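PDB 5FP1: probable TonB-dependent siderophore receptor PiuA from Acinetobacter baumannii, which probably takes up iron across the outer membrane by binding iron-chelating siderophores and may bind ferric enterobactin with micromolar affinity. Local coordinates for residues N303-D306 / N310-K313; G526-F531 / N537-I542. All coordinates share one frame; numbering follows the deposited sequence.

Contact 1 (N303-D306 / N310-K313)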
loop_
_atom_site.group_PDB
_atom_site.type_symbol
_atom_site.label_atom_id
_atom_site.label_comp_id
_atom_site.label_asym_id
_atom_site.label_seq_id
_atom_site.Cartn_x
_atom_site.Cartn_y
_atom_site.Cartn_z
ATOM N N ASN A 303 0.444 6.459 -20.742
ATOM C CA ASN A 303 1.638 5.617 -20.832
ATOM C C ASN A 303 2.575 6.267 -21.883
ATOM O O ASN A 303 2.172 6.461 -23.037
ATOM C CB ASN A 303 1.204 4.195 -21.213
ATOM C CG ASN A 303 2.358 3.254 -21.599
ATOM O OD1 ASN A 303 3.469 3.666 -21.962
ATOM N ND2 ASN A 303 2.047 1.970 -21.597
ATOM N N PRO A 304 3.802 6.644 -21.480
ATOM C CA PRO A 304 4.705 7.346 -22.418
ATOM C C PRO A 304 5.279 6.386 -23.491
ATOM O O PRO A 304 6.237 5.644 -23.254
ATOM C CB PRO A 304 5.796 7.884 -21.493
ATOM C CG PRO A 304 5.897 6.823 -20.434
ATOM C CD PRO A 304 4.457 6.411 -20.180
ATOM N N ASP A 305 4.601 6.378 -24.631
ATOM C CA ASP A 305 4.982 5.695 -25.875
ATOM C C ASP A 305 4.639 4.211 -26.004
ATOM O O ASP A 305 4.629 3.699 -27.105
ATOM C CB ASP A 305 6.441 5.916 -26.262
ATOM C CG ASP A 305 6.622 5.910 -27.781
ATOM O OD1 ASP A 305 5.801 6.588 -28.445
ATOM O OD2 ASP A 305 7.576 5.269 -28.309
ATOM N N ASP A 306 4.360 3.526 -24.898
ATOM C CA ASP A 306 3.862 2.141 -24.971
ATOM C C ASP A 306 4.803 1.268 -25.796
ATOM O O ASP A 306 4.359 0.429 -26.581
ATOM C CB ASP A 306 2.478 2.160 -25.578
ATOM C CG ASP A 306 1.688 0.888 -25.314
ATOM O OD1 ASP A 306 1.985 0.161 -24.365
ATOM O OD2 ASP A 306 0.740 0.650 -26.047
ATOM N N ASN A 310 8.856 5.257 -30.843
ATOM C CA ASN A 310 8.924 6.652 -31.245
ATOM C C ASN A 310 9.973 7.393 -30.483
ATOM O O ASN A 310 10.502 8.395 -30.973
ATOM C CB ASN A 310 7.562 7.373 -31.167
ATOM C CG ASN A 310 6.500 6.660 -31.950
ATOM O OD1 ASN A 310 6.590 6.509 -33.171
ATOM N ND2 ASN A 310 5.495 6.186 -31.252
ATOM N N VAL A 311 10.321 6.879 -29.314
ATOM C CA VAL A 311 11.363 7.475 -28.499
ATOM C C VAL A 311 12.699 7.612 -29.275
ATOM O O VAL A 311 13.432 8.569 -29.088
ATOM C CB VAL A 311 11.571 6.671 -27.204
ATOM C CG1 VAL A 311 12.833 7.089 -26.481
ATOM C CG2 VAL A 311 10.346 6.824 -26.298
ATOM N N GLY A 312 12.990 6.624 -30.102
ATOM C CA GLY A 312 14.202 6.602 -30.910
ATOM C C GLY A 312 14.144 7.581 -32.071
ATOM O O GLY A 312 15.162 7.801 -32.731
ATOM N N LYS A 313 12.977 8.204 -32.273
ATOM C CA LYS A 313 12.851 9.310 -33.245
ATOM C C LYS A 313 12.481 10.639 -32.584
ATOM O O LYS A 313 12.068 11.609 -33.237
ATOM C CB LYS A 313 11.929 8.896 -34.389
ATOM C CG LYS A 313 10.492 8.748 -34.050
ATOM C CD LYS A 313 9.761 7.959 -35.137
ATOM C CE LYS A 313 8.266 8.244 -35.057
ATOM N NZ LYS A 313 7.431 7.436 -35.981
#
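The carboxylate of D305 and the side-chain amide of N310 meet through their edges, with their planes turned 67° from each other and neither lying over the other's face. N310 ND2 donates to D305 OD1 over 2.9 Å with an N-H...O angle of 167°; it arrives on the syn side of the oxygen, a little out of the carboxylate plane, while OD1 lies almost exactly in the plane of the amide. The second oxygen turns to the backbone at the start of the 3-10 turn 310-312: D305 OD2 is 2.8 Å from N310 N and 3.3 Å from V311 N, both weak bonds, the first well bent. Chi1 of N310, -55°, folds CG back beside its own backbone N, which is how ND2 and N310 N can grip the two oxygens of one carboxylate. V311 adds an apolar touch, its CG2 lying 4.0 Å from D305 CB and 3.8 Å from D305 OD2; beyond it, P235 and W237 of strand 234-238 cover the valine. Around this link, D305 OD1 also accepts from W317 N of strand 315-341, and N310 ND2 gives a further bond to S381 O. At the far end of the amide, K313 NZ makes a weak bond to N310 OD1, 3.1 Å away, and a hydrogen bond to D382 O. The turn itself is closed by K313 N bonding to N310 O over 2.8 Å. One buried carboxylate thus gathers four N-H groups: OD1 carries the firmer bonds, from N310 ND2 and W317 N, and OD2 the two weak ones, so its negative charge is probably stabilised by these donors. This chemistry ties the connection between strands 284-304 and 315-341 back onto its own first residues.

Contact 2 (G526-F531 / N537-I542)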
loop_
_atom_site.group_PDB
_atom_site.type_symbol
_atom_site.label_atom_id
_atom_site.label_comp_id
_atom_site.label_asym_id
_atom_site.label_seq_id
_atom_site.Cartn_x
_atom_site.Cartn_y
_atom_site.Cartn_z
ATOM N N GLY A 526 14.075 -15.146 14.339
ATOM C CA GLY A 526 14.391 -13.797 14.683
ATOM C C GLY A 526 14.679 -13.551 16.147
ATOM O O GLY A 526 14.534 -14.445 17.009
ATOM N N THR A 527 15.073 -12.316 16.415
ATOM C CA THR A 527 15.281 -11.872 17.773
ATOM C C THR A 527 14.873 -10.409 17.909
ATOM O O THR A 527 14.997 -9.605 16.960
ATOM C CB THR A 527 16.749 -12.141 18.224
ATOM O OG1 THR A 527 16.869 -11.903 19.641
ATOM C CG2 THR A 527 17.703 -11.248 17.477
ATOM N N LYS A 528 14.335 -10.076 19.073
ATOM C CA LYS A 528 13.898 -8.719 19.389
ATOM C C LYS A 528 14.322 -8.345 20.801
ATOM O O LYS A 528 14.230 -9.173 21.697
ATOM C CB LYS A 528 12.373 -8.611 19.291
ATOM C CG LYS A 528 11.774 -9.042 17.938
ATOM C CD LYS A 528 10.304 -8.641 17.813
ATOM C CE LYS A 528 9.691 -9.269 16.559
ATOM N NZ LYS A 528 8.260 -8.899 16.452
ATOM N N TRP A 529 14.715 -7.091 20.999
ATOM C CA TRP A 529 15.249 -6.627 22.297
ATOM C C TRP A 529 14.817 -5.223 22.590
ATOM O O TRP A 529 14.990 -4.332 21.750
ATOM C CB TRP A 529 16.782 -6.684 22.315
ATOM C CG TRP A 529 17.233 -8.070 22.293
ATOM C CD1 TRP A 529 17.398 -8.862 21.191
ATOM C CD2 TRP A 529 17.496 -8.903 23.435
ATOM N NE1 TRP A 529 17.765 -10.137 21.579
ATOM C CE2 TRP A 529 17.821 -10.192 22.946
ATOM C CE3 TRP A 529 17.511 -8.679 24.812
ATOM C CZ2 TRP A 529 18.152 -11.254 23.789
ATOM C CZ3 TRP A 529 17.844 -9.742 25.651
ATOM C CH2 TRP A 529 18.156 -11.009 25.135
ATOM N N ASP A 530 14.257 -5.020 23.780
ATOM C CA ASP A 530 14.107 -3.674 24.341
ATOM C C ASP A 530 15.346 -3.336 25.159
ATOM O O ASP A 530 15.743 -4.137 25.996
ATOM C CB ASP A 530 12.883 -3.592 25.256
ATOM C CG ASP A 530 11.593 -3.287 24.508
ATOM O OD1 ASP A 530 11.586 -3.258 23.259
ATOM O OD2 ASP A 530 10.574 -3.102 25.189
ATOM N N PHE A 531 15.915 -2.150 24.925
ATOM C CA PHE A 531 17.170 -1.690 25.533
ATOM C C PHE A 531 16.981 -0.331 26.162
ATOM O O PHE A 531 15.997 0.377 25.888
ATOM C CB PHE A 531 18.264 -1.438 24.487
ATOM C CG PHE A 531 18.807 -2.650 23.846
ATOM C CD1 PHE A 531 19.590 -3.544 24.569
ATOM C CD2 PHE A 531 18.588 -2.880 22.496
ATOM C CE1 PHE A 531 20.121 -4.676 23.969
ATOM C CE2 PHE A 531 19.127 -4.008 21.885
ATOM C CZ PHE A 531 19.893 -4.906 22.623
ATOM N N ASN A 537 14.250 -0.223 20.776
ATOM C CA ASN A 537 13.929 -1.578 20.380
ATOM C C ASN A 537 14.702 -1.920 19.113
ATOM O O ASN A 537 14.739 -1.147 18.144
ATOM C CB ASN A 537 12.414 -1.773 20.192
ATOM C CG ASN A 537 12.052 -3.168 19.684
ATOM O OD1 ASN A 537 11.929 -3.380 18.481
ATOM N ND2 ASN A 537 11.890 -4.125 20.595
ATOM N N LEU A 538 15.338 -3.077 19.150
ATOM C CA LEU A 538 16.059 -3.625 18.014
ATOM C C LEU A 538 15.343 -4.892 17.569
ATOM O O LEU A 538 14.910 -5.699 18.411
ATOM C CB LEU A 538 17.475 -3.967 18.445
ATOM C CG LEU A 538 18.332 -4.739 17.456
ATOM C CD1 LEU A 538 18.680 -3.839 16.290
ATOM C CD2 LEU A 538 19.595 -5.250 18.134
ATOM N N THR A 539 15.207 -5.082 16.261
ATOM C CA THR A 539 14.653 -6.330 15.725
ATOM C C THR A 539 15.577 -6.852 14.618
ATOM O O THR A 539 16.202 -6.085 13.873
ATOM C CB THR A 539 13.226 -6.169 15.121
ATOM O OG1 THR A 539 13.281 -5.270 13.999
ATOM C CG2 THR A 539 12.206 -5.649 16.151
ATOM N N ALA A 540 15.662 -8.166 14.517
ATOM C CA ALA A 540 16.380 -8.826 13.442
ATOM C C ALA A 540 15.624 -10.081 13.061
ATOM O O ALA A 540 15.076 -10.765 13.923
ATOM C CB ALA A 540 17.786 -9.177 13.883
ATOM N N ALA A 541 15.614 -10.401 11.768
ATOM C CA ALA A 541 14.936 -11.582 11.276
ATOM C C ALA A 541 15.595 -12.090 10.025
ATOM O O ALA A 541 16.073 -11.296 9.187
ATOM C CB ALA A 541 13.476 -11.267 11.006
ATOM N N ILE A 542 15.586 -13.414 9.888
ATOM C CA ILE A 542 16.088 -14.111 8.723
ATOM C C ILE A 542 14.936 -14.996 8.309
ATOM O O ILE A 542 14.291 -15.604 9.151
ATOM C CB ILE A 542 17.322 -14.980 9.078
ATOM C CG1 ILE A 542 18.513 -14.091 9.373
ATOM C CG2 ILE A 542 17.650 -15.954 7.960
ATOM C CD1 ILE A 542 19.205 -13.619 8.119
#
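D530 and N537 join side chain to side chain near the turn of the hairpin: N537 ND2 donates to D530 OD1 over 2.8 Å at 159°, nearly in line with the carboxylate C-O bond. The carboxylate stands almost perpendicular to the amide, at 89°, and OD1 lies close to the amide plane. With CG anti to the backbone N (chi1 176°), N537 reaches across to the aspartate. On the same face, K528 and T539 lie side by side, T539 CG2 resting 3.9 Å from both CG and CD of the lysine. The other face carries T527 CG2 against A540 CB, 4.1 Å apart. Nearer the turn, L538 CB touches the F531 ring at its edge, in the ring plane, 3.8 Å from CE2.

Beneath the side chains, the strands run antiparallel, their axes 4.7 Å apart. T527 with A540 and W529 with L538 are hydrogen-bonded pairs, each with two N-H...O bonds of 2.9 Å between backbone N and O; K528 with T539 and D530 with N537 are non-hydrogen-bonded pairs, and the CA of K528 gives a CA-H...O contact to L538 O.

Further out, W529 NE1 donates to T527 OG1 over 2.8 Å, tilted from the indole plane, and that hydroxyl is also bonded to S483 O. The extended K528 chain carries NZ to the carbonyl oxygens of L37, T40 and K42, which fix the ammonium beside the N-terminal part of the chain. A bound C8E detergent molecule touches W529, and L572 of strand 558-575 packs on L538 and A540. Alternating faces, one meeting detergent and the other the N-terminal region, are characteristic of a hairpin in the plug-filled beta-barrel of TonB-dependent receptors.

Contacts 1 and 2 both fall within the barrel region of the chain, but on opposite sides of its centre: their own centres are 48 Å apart and their nearest atoms about 36 Å, so they do not touch. In chain order contact 1 closes before contact 2 opens. Each joins parts of a connected strand pair, yet by different means: in contact 1 the carboxylate of D305 is bonded to amide and backbone N-H groups of the 3-10 segment 310-312, whereas 526-531 with 537-542 is paired backbone within the wall. A bound C8E detergent molecule lies about 4 Å from the W529 side chain in contact 2. Neither includes the disulfide-bonded cysteines, although C383 touches N310.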